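Side-chain contacts in ditrans,polycis-undecaprenyl-diphosphate synthase ((2E,6E)-farnesyl-diphosphate specific) (Acinetobacter baumannii, PDB 6ACS), which probably catalyses the sequential condensation of eight isopentenyl diphosphates with farnesyl diphosphate to give undecaprenyl diphosphate, the precursor of the lipid carrier in cell-wall synthesis: residues 83-88 with 97-102; 76-81 with 110-115; 132-137 with 194-199; 40-45 with 57-62; 148-153 with 166-171. All blocks are in the same frame, centred on the assembly; numbering follows the deposited sequence. Where two conformers were deposited one is given.

Contact 1 of 5, residues 83-88 with 97-102; sequences ETIHEQ and IALRFI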
# COMPACT_ATOMS: atom_id res chain seq x y z
N GLU B 83 16.84 20.95 15.54
CA GLU B 83 18.00 21.64 14.97
C GLU B 83 18.03 21.51 13.46
O GLU B 83 18.43 22.44 12.75
CB GLU B 83 19.28 21.08 15.59
CG GLU B 83 20.43 22.07 15.61
CD GLU B 83 20.79 22.49 17.02
OE1 GLU B 83 20.67 21.65 17.94
OE2 GLU B 83 21.19 23.66 17.21
N THR B 84 17.61 20.35 12.94
CA THR B 84 17.60 20.15 11.50
C THR B 84 16.55 21.01 10.81
O THR B 84 16.80 21.57 9.74
CB THR B 84 17.40 18.66 11.20
OG1 THR B 84 18.42 17.90 11.88
CG2 THR B 84 17.47 18.40 9.70
N ILE B 85 15.36 21.13 11.41
CA ILE B 85 14.35 22.04 10.87
C ILE B 85 14.90 23.46 10.82
O ILE B 85 14.76 24.17 9.81
CB ILE B 85 13.05 21.95 11.69
CG1 ILE B 85 12.44 20.55 11.59
CG2 ILE B 85 12.06 23.01 11.23
CD1 ILE B 85 11.29 20.33 12.52
N HIS B 86 15.53 23.89 11.92
CA HIS B 86 16.14 25.22 11.95
C HIS B 86 17.15 25.39 10.82
O HIS B 86 17.14 26.40 10.11
CB HIS B 86 16.84 25.46 13.29
CG HIS B 86 15.92 25.84 14.41
ND1 HIS B 86 15.04 26.90 14.32
CD2 HIS B 86 15.75 25.32 15.65
CE1 HIS B 86 14.36 27.00 15.45
NE2 HIS B 86 14.78 26.06 16.28
N GLU B 87 18.01 24.39 10.62
CA GLU B 87 19.05 24.47 9.60
C GLU B 87 18.47 24.47 8.19
O GLU B 87 19.05 25.07 7.28
CB GLU B 87 20.02 23.30 9.78
CG GLU B 87 21.15 23.20 8.76
CD GLU B 87 22.13 22.07 9.07
OE1 GLU B 87 22.00 21.45 10.15
OE2 GLU B 87 23.03 21.81 8.24
N GLN B 88 17.31 23.84 7.99
CA GLN B 88 16.75 23.70 6.65
C GLN B 88 15.90 24.89 6.21
O GLN B 88 15.77 25.12 5.00
CB GLN B 88 15.94 22.41 6.55
CG GLN B 88 16.79 21.15 6.54
CD GLN B 88 17.66 21.05 5.29
OE1 GLN B 88 17.27 21.49 4.21
NE2 GLN B 88 18.85 20.47 5.44
N ILE B 97 10.94 25.96 -1.71
CA ILE B 97 10.35 24.70 -1.25
C ILE B 97 9.48 24.98 -0.04
O ILE B 97 9.89 25.71 0.86
CB ILE B 97 11.43 23.68 -0.86
CG1 ILE B 97 12.34 23.36 -2.04
CG2 ILE B 97 10.78 22.38 -0.32
CD1 ILE B 97 13.58 22.64 -1.61
N ALA B 98 8.29 24.40 -0.03
CA ALA B 98 7.39 24.47 1.13
C ALA B 98 7.63 23.26 2.02
O ALA B 98 7.66 22.13 1.53
CB ALA B 98 5.93 24.51 0.67
N LEU B 99 7.78 23.50 3.31
CA LEU B 99 7.97 22.43 4.28
C LEU B 99 6.64 22.02 4.90
O LEU B 99 5.82 22.87 5.25
CB LEU B 99 8.94 22.88 5.38
CG LEU B 99 9.54 21.83 6.30
CD1 LEU B 99 10.14 20.68 5.51
CD2 LEU B 99 10.60 22.50 7.17
N ARG B 100 6.44 20.71 5.03
CA ARG B 100 5.23 20.16 5.63
C ARG B 100 5.61 19.00 6.54
O ARG B 100 6.65 18.36 6.35
CB ARG B 100 4.26 19.70 4.53
CG ARG B 100 2.88 19.33 5.03
CD ARG B 100 1.96 18.85 3.91
NE ARG B 100 1.71 19.87 2.89
CZ ARG B 100 0.70 19.82 2.03
NH1 ARG B 100 -0.15 18.80 2.06
NH2 ARG B 100 0.55 20.78 1.12
N PHE B 101 4.78 18.75 7.56
CA PHE B 101 5.01 17.62 8.45
C PHE B 101 3.74 16.79 8.51
O PHE B 101 2.63 17.34 8.52
CB PHE B 101 5.41 18.10 9.85
CG PHE B 101 6.62 18.97 9.83
CD1 PHE B 101 6.50 20.34 9.68
CD2 PHE B 101 7.89 18.41 9.89
CE1 PHE B 101 7.62 21.16 9.64
CE2 PHE B 101 9.03 19.22 9.84
CZ PHE B 101 8.89 20.59 9.71
N ILE B 102 3.89 15.46 8.49
CA ILE B 102 2.74 14.58 8.68
C ILE B 102 3.03 13.65 9.84
O ILE B 102 4.19 13.36 10.16
CB ILE B 102 2.38 13.76 7.43
CG1 ILE B 102 3.59 12.95 6.99
CG2 ILE B 102 1.86 14.70 6.31
CD1 ILE B 102 3.33 12.09 5.74

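Contact 2 of 5, residues 76-81 with 110-115; sequences LLMKLL and SHLVAL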
# COMPACT_ATOMS: atom_id res chain seq x y z
N LEU B 76 17.12 13.10 22.53
CA LEU B 76 18.18 13.44 21.58
C LEU B 76 17.64 13.49 20.16
O LEU B 76 17.97 14.41 19.39
CB LEU B 76 19.33 12.44 21.66
CG LEU B 76 20.19 12.40 22.91
CD1 LEU B 76 21.34 11.42 22.71
CD2 LEU B 76 20.71 13.79 23.25
N LEU B 77 16.81 12.52 19.78
CA LEU B 77 16.26 12.51 18.43
C LEU B 77 15.37 13.72 18.18
O LEU B 77 15.43 14.33 17.11
CB LEU B 77 15.47 11.22 18.20
CG LEU B 77 16.30 9.94 18.09
CD1 LEU B 77 15.41 8.72 18.19
CD2 LEU B 77 17.08 9.95 16.77
N MET B 78 14.58 14.11 19.18
CA MET B 78 13.72 15.29 19.05
C MET B 78 14.56 16.55 18.89
O MET B 78 14.25 17.41 18.07
CB MET B 78 12.82 15.42 20.27
CG MET B 78 11.80 14.31 20.43
SD MET B 78 10.42 14.45 19.30
CE MET B 78 10.98 13.51 17.88
N LYS B 79 15.61 16.68 19.70
CA LYS B 79 16.48 17.84 19.58
C LYS B 79 17.16 17.88 18.21
O LYS B 79 17.31 18.95 17.61
CB LYS B 79 17.52 17.84 20.70
CG LYS B 79 18.41 19.06 20.69
CD LYS B 79 17.57 20.32 20.83
CE LYS B 79 18.26 21.53 20.21
NZ LYS B 79 17.49 22.79 20.45
N LEU B 80 17.57 16.71 17.72
CA LEU B 80 18.20 16.67 16.40
C LEU B 80 17.22 17.11 15.33
O LEU B 80 17.58 17.88 14.43
CB LEU B 80 18.72 15.26 16.13
CG LEU B 80 19.66 15.09 14.94
CD1 LEU B 80 20.85 16.04 15.05
CD2 LEU B 80 20.13 13.65 14.88
N LEU B 81 15.98 16.65 15.42
CA LEU B 81 14.95 17.06 14.47
C LEU B 81 14.74 18.57 14.53
O LEU B 81 14.66 19.23 13.49
CB LEU B 81 13.65 16.32 14.77
CG LEU B 81 12.43 16.67 13.93
CD1 LEU B 81 12.71 16.37 12.46
CD2 LEU B 81 11.21 15.89 14.42
N SER B 110 5.89 20.34 22.99
CA SER B 110 5.23 21.54 22.50
C SER B 110 6.18 22.43 21.70
O SER B 110 5.75 23.09 20.75
CB SER B 110 4.61 22.31 23.67
OG SER B 110 5.57 22.58 24.67
N HIS B 111 7.46 22.46 22.07
CA HIS B 111 8.42 23.29 21.34
C HIS B 111 8.62 22.77 19.92
O HIS B 111 8.74 23.56 18.97
CB HIS B 111 9.75 23.34 22.08
CG HIS B 111 10.70 24.35 21.53
ND1 HIS B 111 10.56 25.70 21.76
CD2 HIS B 111 11.80 24.21 20.75
CE1 HIS B 111 11.54 26.35 21.16
NE2 HIS B 111 12.30 25.47 20.54
N LEU B 112 8.64 21.45 19.75
CA LEU B 112 8.74 20.87 18.41
C LEU B 112 7.49 21.16 17.59
O LEU B 112 7.58 21.44 16.39
CB LEU B 112 8.97 19.36 18.49
CG LEU B 112 8.95 18.61 17.15
CD1 LEU B 112 9.98 19.15 16.16
CD2 LEU B 112 9.14 17.12 17.36
N VAL B 113 6.31 21.07 18.22
CA VAL B 113 5.07 21.38 17.51
C VAL B 113 5.07 22.82 17.03
O VAL B 113 4.73 23.12 15.88
CB VAL B 113 3.85 21.08 18.39
CG1 VAL B 113 2.57 21.46 17.66
CG2 VAL B 113 3.84 19.61 18.80
N ALA B 114 5.47 23.74 17.92
CA ALA B 114 5.53 25.15 17.54
C ALA B 114 6.53 25.37 16.42
O ALA B 114 6.27 26.16 15.50
CB ALA B 114 5.89 26.00 18.77
N LEU B 115 7.67 24.68 16.46
CA LEU B 115 8.66 24.82 15.41
C LEU B 115 8.13 24.29 14.08
O LEU B 115 8.37 24.90 13.03
CB LEU B 115 9.94 24.10 15.80
CG LEU B 115 11.10 24.14 14.81
CD1 LEU B 115 11.42 25.58 14.40
CD2 LEU B 115 12.31 23.47 15.41

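Contact 3 of 5, residues 132-137 with 194-199; sequences TIAVSY and SNFLLW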
# COMPACT_ATOMS: atom_id res chain seq x y z
N THR B 132 7.91 17.03 2.55
CA THR B 132 7.16 16.59 3.72
C THR B 132 8.03 15.65 4.55
O THR B 132 8.59 14.68 4.03
CB THR B 132 5.87 15.89 3.32
OG1 THR B 132 5.04 16.82 2.60
CG2 THR B 132 5.12 15.41 4.58
N ILE B 133 8.13 15.96 5.85
CA ILE B 133 8.84 15.13 6.82
C ILE B 133 7.80 14.42 7.67
O ILE B 133 6.94 15.06 8.30
CB ILE B 133 9.79 15.96 7.70
CG1 ILE B 133 10.65 16.90 6.86
CG2 ILE B 133 10.59 15.04 8.61
CD1 ILE B 133 11.52 16.24 5.84
N ALA B 134 7.85 13.09 7.66
CA ALA B 134 6.92 12.27 8.43
C ALA B 134 7.52 12.06 9.82
O ALA B 134 8.61 11.50 9.94
CB ALA B 134 6.66 10.94 7.72
N VAL B 135 6.82 12.54 10.84
CA VAL B 135 7.29 12.49 12.23
C VAL B 135 6.20 11.84 13.06
O VAL B 135 5.04 12.28 13.02
CB VAL B 135 7.61 13.89 12.77
CG1 VAL B 135 8.10 13.81 14.22
CG2 VAL B 135 8.61 14.63 11.87
N SER B 136 6.55 10.79 13.81
CA SER B 136 5.57 10.02 14.57
C SER B 136 4.41 9.62 13.66
O SER B 136 3.23 9.74 14.02
CB SER B 136 5.05 10.78 15.79
OG SER B 136 6.08 10.96 16.74
N TYR B 137 4.77 9.15 12.47
CA TYR B 137 3.83 8.84 11.41
C TYR B 137 3.75 7.33 11.19
O TYR B 137 4.76 6.63 11.28
CB TYR B 137 4.25 9.52 10.09
CG TYR B 137 3.33 9.13 8.97
CD1 TYR B 137 2.18 9.86 8.73
CD2 TYR B 137 3.61 8.03 8.17
CE1 TYR B 137 1.30 9.49 7.72
CE2 TYR B 137 2.74 7.64 7.16
CZ TYR B 137 1.58 8.37 6.95
OH TYR B 137 0.72 7.99 5.95
N SER B 194 6.65 -1.24 5.23
CA SER B 194 6.74 -1.02 6.67
C SER B 194 5.85 0.13 7.14
O SER B 194 6.28 1.03 7.87
CB SER B 194 8.19 -0.77 7.09
OG SER B 194 8.99 -1.90 6.81
N ASN B 195 4.58 0.09 6.73
CA ASN B 195 3.57 0.97 7.32
C ASN B 195 3.90 2.44 7.08
O ASN B 195 3.70 3.30 7.93
CB ASN B 195 3.43 0.69 8.82
CG ASN B 195 2.23 1.38 9.42
OD1 ASN B 195 1.20 1.55 8.76
ND2 ASN B 195 2.35 1.81 10.66
N PHE B 196 4.38 2.75 5.88
CA PHE B 196 4.60 4.15 5.54
C PHE B 196 3.32 4.56 4.82
O PHE B 196 2.23 4.27 5.32
CB PHE B 196 5.94 4.29 4.79
CG PHE B 196 6.34 5.72 4.41
CD1 PHE B 196 6.12 6.78 5.27
CD2 PHE B 196 7.07 5.94 3.26
CE1 PHE B 196 6.50 8.07 4.91
CE2 PHE B 196 7.50 7.23 2.91
CZ PHE B 196 7.21 8.29 3.73
N LEU B 197 3.41 5.17 3.65
CA LEU B 197 2.28 5.79 2.92
C LEU B 197 1.36 4.81 2.18
O LEU B 197 1.27 4.81 0.95
CB LEU B 197 2.85 6.77 1.92
CG LEU B 197 3.67 7.92 2.48
CD1 LEU B 197 4.33 8.66 1.31
CD2 LEU B 197 2.75 8.83 3.26
N LEU B 198 0.59 4.04 2.95
CA LEU B 198 -0.19 2.95 2.36
C LEU B 198 -1.26 3.45 1.38
O LEU B 198 -1.36 2.97 0.24
CB LEU B 198 -0.86 2.14 3.48
CG LEU B 198 0.11 1.62 4.54
CD1 LEU B 198 -0.70 0.96 5.67
CD2 LEU B 198 1.15 0.65 3.95
N TRP B 199 -2.08 4.41 1.82
CA TRP B 199 -3.10 4.95 0.93
C TRP B 199 -2.46 5.67 -0.26
O TRP B 199 -2.86 5.46 -1.41
CB TRP B 199 -4.01 5.90 1.72
CG TRP B 199 -5.13 6.54 0.94
CD1 TRP B 199 -5.05 7.68 0.17
CD2 TRP B 199 -6.49 6.10 0.87
NE1 TRP B 199 -6.28 7.96 -0.39
CE2 TRP B 199 -7.18 7.01 0.04
CE3 TRP B 199 -7.19 5.03 1.44
CZ2 TRP B 199 -8.54 6.87 -0.24
CZ3 TRP B 199 -8.53 4.91 1.16
CH2 TRP B 199 -9.19 5.81 0.33
O HOH W 1 5.17 3.43 11.63

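Contact 4 of 5, residues 40-45 with 57-62; sequences NVLDPI and LTVFAF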
# COMPACT_ATOMS: atom_id res chain seq x y z
N ASN B 40 25.30 15.68 5.06
CA ASN B 40 23.86 15.60 4.88
C ASN B 40 23.57 14.79 3.63
O ASN B 40 24.02 15.14 2.53
CB ASN B 40 23.27 17.01 4.78
CG ASN B 40 21.77 17.02 4.96
OD1 ASN B 40 21.08 16.05 4.63
ND2 ASN B 40 21.24 18.11 5.50
N VAL B 41 22.77 13.73 3.77
CA VAL B 41 22.43 12.86 2.64
C VAL B 41 21.25 13.41 1.86
O VAL B 41 21.19 13.28 0.63
CB VAL B 41 22.17 11.42 3.13
CG1 VAL B 41 21.72 10.53 1.99
CG2 VAL B 41 23.42 10.85 3.77
N LEU B 42 20.28 14.01 2.56
CA LEU B 42 19.02 14.40 1.93
C LEU B 42 19.16 15.63 1.04
O LEU B 42 18.45 15.74 0.04
CB LEU B 42 17.95 14.62 3.01
CG LEU B 42 16.50 14.85 2.55
CD1 LEU B 42 16.05 13.70 1.67
CD2 LEU B 42 15.58 14.96 3.76
N ASP B 43 20.06 16.57 1.37
CA ASP B 43 20.12 17.84 0.64
C ASP B 43 20.35 17.69 -0.86
O ASP B 43 19.64 18.37 -1.64
CB ASP B 43 21.19 18.74 1.27
CG ASP B 43 20.77 19.30 2.61
OD1 ASP B 43 19.56 19.24 2.94
OD2 ASP B 43 21.66 19.79 3.33
N PRO B 44 21.32 16.89 -1.34
CA PRO B 44 21.47 16.75 -2.80
C PRO B 44 20.25 16.14 -3.46
O PRO B 44 19.95 16.46 -4.62
CB PRO B 44 22.69 15.82 -2.94
CG PRO B 44 23.37 15.86 -1.63
CD PRO B 44 22.34 16.13 -0.60
N ILE B 45 19.53 15.27 -2.73
CA ILE B 45 18.32 14.64 -3.25
C ILE B 45 17.23 15.68 -3.43
O ILE B 45 16.55 15.74 -4.46
CB ILE B 45 17.87 13.52 -2.30
CG1 ILE B 45 18.99 12.49 -2.09
CG2 ILE B 45 16.54 12.90 -2.76
CD1 ILE B 45 19.50 11.89 -3.32
N LEU B 57 8.26 15.65 -2.43
CA LEU B 57 9.19 14.66 -1.88
C LEU B 57 8.81 14.45 -0.43
O LEU B 57 8.75 15.42 0.34
CB LEU B 57 10.64 15.15 -1.99
CG LEU B 57 11.68 14.30 -1.27
CD1 LEU B 57 11.76 12.90 -1.90
CD2 LEU B 57 13.02 15.02 -1.31
N THR B 58 8.53 13.20 -0.05
CA THR B 58 8.08 12.87 1.30
C THR B 58 9.01 11.82 1.90
O THR B 58 9.22 10.77 1.28
CB THR B 58 6.63 12.36 1.27
OG1 THR B 58 5.78 13.35 0.67
CG2 THR B 58 6.13 12.00 2.68
N VAL B 59 9.56 12.08 3.08
CA VAL B 59 10.60 11.21 3.63
C VAL B 59 10.24 10.74 5.04
O VAL B 59 9.57 11.43 5.81
CB VAL B 59 11.98 11.91 3.62
CG1 VAL B 59 12.31 12.37 2.21
CG2 VAL B 59 12.02 13.04 4.60
N PHE B 60 10.73 9.54 5.36
CA PHE B 60 10.40 8.78 6.57
C PHE B 60 11.69 8.20 7.14
O PHE B 60 12.31 7.35 6.50
CB PHE B 60 9.46 7.64 6.20
CG PHE B 60 8.94 6.83 7.36
CD1 PHE B 60 8.71 7.42 8.59
CD2 PHE B 60 8.65 5.48 7.20
CE1 PHE B 60 8.20 6.67 9.64
CE2 PHE B 60 8.14 4.72 8.25
CZ PHE B 60 7.91 5.32 9.47
N ALA B 61 12.09 8.62 8.33
CA ALA B 61 13.29 8.04 8.94
C ALA B 61 12.93 6.73 9.64
O ALA B 61 12.40 6.72 10.75
CB ALA B 61 13.93 9.03 9.91
N PHE B 62 13.18 5.61 8.96
CA PHE B 62 12.81 4.31 9.51
C PHE B 62 13.75 3.91 10.65
O PHE B 62 14.90 4.34 10.70
CB PHE B 62 12.83 3.23 8.42
CG PHE B 62 12.34 1.89 8.89
CD1 PHE B 62 10.98 1.65 9.03
CD2 PHE B 62 13.23 0.89 9.22
CE1 PHE B 62 10.52 0.42 9.47
CE2 PHE B 62 12.78 -0.34 9.67
CZ PHE B 62 11.43 -0.58 9.79

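Contact 5 of 5, residues 148-153 with 166-171; sequences KQVAQA and VDLFAK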
# COMPACT_ATOMS: atom_id res chain seq x y z
N LYS B 148 -11.42 8.46 12.04
CA LYS B 148 -11.87 9.14 13.25
C LYS B 148 -12.49 10.49 12.91
O LYS B 148 -13.54 10.84 13.43
CB LYS B 148 -10.70 9.32 14.22
CG LYS B 148 -11.07 10.13 15.46
CD LYS B 148 -9.91 10.17 16.48
CE LYS B 148 -8.81 11.11 16.08
NZ LYS B 148 -7.94 11.42 17.25
N GLN B 149 -11.83 11.26 12.04
CA GLN B 149 -12.37 12.57 11.69
C GLN B 149 -13.72 12.45 10.99
O GLN B 149 -14.65 13.23 11.26
CB GLN B 149 -11.38 13.31 10.79
CG GLN B 149 -10.10 13.70 11.46
CD GLN B 149 -9.19 14.39 10.47
OE1 GLN B 149 -9.57 15.40 9.87
NE2 GLN B 149 -8.01 13.83 10.24
N VAL B 150 -13.83 11.49 10.07
CA VAL B 150 -15.10 11.27 9.38
C VAL B 150 -16.19 10.87 10.38
O VAL B 150 -17.32 11.39 10.35
CB VAL B 150 -14.92 10.19 8.30
CG1 VAL B 150 -16.27 9.76 7.76
CG2 VAL B 150 -14.07 10.75 7.18
N ALA B 151 -15.86 9.94 11.28
CA ALA B 151 -16.84 9.50 12.27
C ALA B 151 -17.21 10.62 13.24
O ALA B 151 -18.35 10.69 13.71
CB ALA B 151 -16.29 8.31 13.04
N GLN B 152 -16.26 11.48 13.60
CA GLN B 152 -16.60 12.63 14.44
C GLN B 152 -17.60 13.52 13.72
O GLN B 152 -18.54 14.03 14.34
CB GLN B 152 -15.35 13.41 14.82
CG GLN B 152 -14.50 12.68 15.85
CD GLN B 152 -13.14 13.31 16.04
OE1 GLN B 152 -12.56 13.87 15.10
NE2 GLN B 152 -12.61 13.24 17.26
N ALA B 153 -17.41 13.73 12.42
CA ALA B 153 -18.40 14.50 11.67
C ALA B 153 -19.76 13.81 11.67
O ALA B 153 -20.80 14.46 11.78
CB ALA B 153 -17.90 14.76 10.25
N VAL B 166 -14.82 6.07 -1.17
CA VAL B 166 -13.41 6.42 -1.38
C VAL B 166 -13.22 7.92 -1.57
O VAL B 166 -12.29 8.52 -1.01
CB VAL B 166 -12.83 5.64 -2.57
CG1 VAL B 166 -11.46 6.21 -2.98
CG2 VAL B 166 -12.70 4.17 -2.19
N ASP B 167 -14.06 8.54 -2.40
CA ASP B 167 -13.84 9.95 -2.73
C ASP B 167 -13.99 10.84 -1.51
O ASP B 167 -13.19 11.77 -1.31
CB ASP B 167 -14.80 10.39 -3.83
CG ASP B 167 -14.44 9.82 -5.18
OD1 ASP B 167 -13.27 9.40 -5.36
OD2 ASP B 167 -15.33 9.76 -6.04
N LEU B 168 -14.99 10.56 -0.68
CA LEU B 168 -15.18 11.35 0.53
C LEU B 168 -14.04 11.10 1.52
O LEU B 168 -13.49 12.05 2.10
CB LEU B 168 -16.56 11.05 1.12
CG LEU B 168 -17.00 11.94 2.30
CD1 LEU B 168 -18.53 12.06 2.36
CD2 LEU B 168 -16.47 11.39 3.63
N PHE B 169 -13.70 9.84 1.74
CA PHE B 169 -12.68 9.47 2.72
C PHE B 169 -11.33 10.06 2.36
O PHE B 169 -10.59 10.50 3.24
CB PHE B 169 -12.60 7.95 2.82
CG PHE B 169 -11.65 7.47 3.89
CD1 PHE B 169 -12.05 7.44 5.22
CD2 PHE B 169 -10.37 7.04 3.56
CE1 PHE B 169 -11.17 6.98 6.20
CE2 PHE B 169 -9.50 6.60 4.52
CZ PHE B 169 -9.90 6.55 5.85
N ALA B 170 -11.02 10.11 1.06
CA ALA B 170 -9.69 10.54 0.63
C ALA B 170 -9.35 11.95 1.12
O ALA B 170 -8.16 12.26 1.31
CB ALA B 170 -9.62 10.46 -0.90
N LYS B 171 -10.36 12.80 1.34
CA LYS B 171 -10.10 14.18 1.72
C LYS B 171 -9.62 14.32 3.16
O LYS B 171 -9.24 15.42 3.56
CB LYS B 171 -11.35 15.05 1.50
CG LYS B 171 -11.82 15.11 0.05
CD LYS B 171 -10.73 15.74 -0.82
CE LYS B 171 -11.23 16.01 -2.23
NZ LYS B 171 -10.11 16.31 -3.16

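Contact 1 of 5, residues 83-88 with 97-102
Ile85 does nearly all the work from the helix side, meeting Phe101 and Leu99 of the strand opposite. Its longer branch takes the ring: CD1 lies 3.7 Å from both Phe101 CE2 and Phe101 CZ, and CG1 follows close behind, 4.0 Å from Phe101 CZ. The two side chains come at each other from opposite directions, so the ethyl arm meets the outer end of the ring obliquely. The ring reaches this place because Phe101 has CG opposite its own carbonyl carbon (chi1 -57°).

The other branch of Ile85 serves the second partner. Its chi1 of -64° puts CG2 anti to the backbone N, on the side of Leu99, whose CD2 it approaches to 4.3 Å. That is a looser touch, and Leu99 has two modelled conformers, so this half is the less sharply defined.

Helix 110-123 completes the apolar cluster, with Ala119 against both Ile85 and Leu99 and Met116 against Phe101; Ile133 of the adjacent strand packs on Phe101 as well. The same helix supplies polar partners for the backbone of this outermost strand: Thr123 OG1 accepts from Leu99 N and Glu120 OE2 from Phe101 N, while Ala98 and Arg100 pair with strand 129-134.

Helix 71-95 thus lies against the face of the parallel sheet and leads directly into strand 97-102, the helix-on-strand packing of a beta-alpha-beta crossover, here the one running from strand 56-61 to the edge of the sheet.

Contact 2 of 5, residues 76-81 with 110-115
Leu112 is the hub of this helix-helix contact, giving one methyl to the sulfur of Met78 and sharing both with Leu81. The sulfur contact is the tighter: Met78 SD stands 3.5 Å from Leu112 CD2, and the terminal methyl CE stays near at 4.1 Å from that same Leu112 CD2. Met78 does not aim its CB at the partner helix. The thioether gets there by bending at both later torsions (chi2 -75°, chi3 90°), which folds the chain so that sulfur and methyl pass across the leucine tip at about a right angle.

The second kind of contact is aliphatic. Leu81 CD2 sits 3.8 Å from Leu112 CD2 and 3.9 Å from Leu112 CD1, pressing on both prongs of the fork, while Leu81 CG is 4.1 Å from Leu112 CD1. These leucines also cross roughly at right angles. Val135 packs on Leu81 and Pro109 on Met78, enlarging the apolar patch.

Polar side chains lie nearby without meeting across the contact: Lys79 NZ and His111 NE2 are 5.8 Å apart. Glu82 lies close to both residues, its OE1 forming a long, weak ion pair with the lysine. The Glu82 side chain also touches Leu112 and Leu115.

The closest CA atoms, Met78 CA and Leu112 CA, are 7.5 Å apart. Helices 71-95 and 110-123, which precede and follow edge strand 97-102 of the parallel sheet, thus pack on each other through apolar side chains in this alpha/beta fold.

Contact 3 of 5, residues 132-137 with 194-199
Tyr137 and Phe196 meet at the buried join between the end of strand 129-134, part of the central parallel sheet, and the loop after strand 183-186, where Leu197 is the centre of an inverse gamma turn. Tyr137 CE2 is 4.0 Å from Phe196 CD1, the two side chains crossing near a right angle, and the carbonyl carbon C of Phe196 lies in plane at the tyrosine's edge. A chi1 of 177° carries the tyrosine ring away from the backbone N toward Phe196. Ala134 CB abuts the edge of the phenylalanine, 4.0 Å from CE1. Leu197 serves both rings: its CD2 comes 3.5 Å from Tyr137 OH, and its CG sits over the centre of the Phe196 face, 3.6 Å above the plane.

Farther out, Phe60 stacks on Phe196, and Asp142 OD2 hydrogen-bonds Tyr137 OH, fixing the phenol beside the leucine methyl. Ser194 OG bonds Arg186 NH1, both residues predicted to bind substrate, so the loop probably lines the substrate site. Asn195 OD1 takes the N-H of Met140, and the backbone of Asn195 is hydrogen-bonded to the second subunit. Between the segments one water donates to Tyr137 O at 3.2 Å and weakly accepts from Asn195 ND2 at 3.4 Å.

Contact 4 of 5, residues 40-45 with 57-62
Helix 42-52 starts above strand 56-61 and runs against its direction, with Leu42 CA 9.2 Å from Val59 CA and Ile45 CA equally far from Leu57 CA. Across that gap Leu42 and Val59 reach toward each other tip to tip, prong facing prong: Leu42 CD1 is 4.0 Å from Val59 CG1, and Leu42 CD2 is 4.1 Å from Val59 CG2. Leu42 extends its fork to the sheet through a trans first torsion (chi1 -172°). One turn on, the shorter branch of Ile45 takes over, its CG2 lying 4.4 Å from Leu57 CD2, a marginal contact and less certain because Ile45 has two modelled conformers.

The polar groups of this helix start find partners away from the apolar contact. Asn40 OD1 caps the helix with two weak bonds, from Leu42 N at 3.0 Å and from Asp43 N, though the asparagine is poorly ordered. Asp43 OD1 holds a salt bridge to Arg91 and also accepts from Gln88, tying this helix to helix 71-95.

Across the interface only branched aliphatic tips meet, so dispersion and exclusion of water hold it together, and the touching side chains bring no polar group that would need a partner there.

Contact 5 of 5, residues 148-153 with 166-171
Val150 pushes its CG2 methyl into the angle between Leu168 and Phe169, and that single methyl makes both contacts across the segments. It is 4.3 Å from Leu168 CD2 and the same distance from Phe169 CD1, meeting the ring obliquely. These are easy van der Waals spacings, although the backbones are fairly close here, with Val150 CA and Phe169 CA 7.3 Å apart.

Neither partner aims its CB straight at the valine. A chi1 near 180° (-172° for Leu168, -175° for Phe169) extends both side chains away from the backbone N, which brings the ends of both close to the methyl. Ile164 and Tyr172, just before and after the short helix, also pack on Val150.

Phe169 is shared widely. Its ring touches Ala146 and Ala147 a turn earlier on helix 139-155, Ala147 of the second subunit, and Trp199, whose plane it meets at about 55°. Around the same helix, Ala151 packs on Ile164 of the second subunit and Gln152 NE2 donates to Asp162 OD1 there. Helix 166-170 therefore packs against helix 139-155 close to the second subunit, with Trp199, in the loop before strand 205-208, packing on the short helix.

How the contacts relate
From the N terminus, contact 4 closes first, bringing strand 56-61 back against helix 42-52. Contact 1 closes next, at residue 102, inside the longer loop that contact 2 closes at 115, both drawing on helix 71-95; they merge where Ile85 meets Leu112 and Leu115. Contact 3 spans residues 132 to 199 and encloses contact 5, which it touches through Trp199 and Phe169. None of the loops cross. Contacts 1, 3 and 4 share the central sheet, through neighbouring strands 97-102, 129-134 and 56-61, and Gln88 bonds to Asp43 between contacts 1 and 4. Contacts 3 and 5 carry the fold to the second subunit.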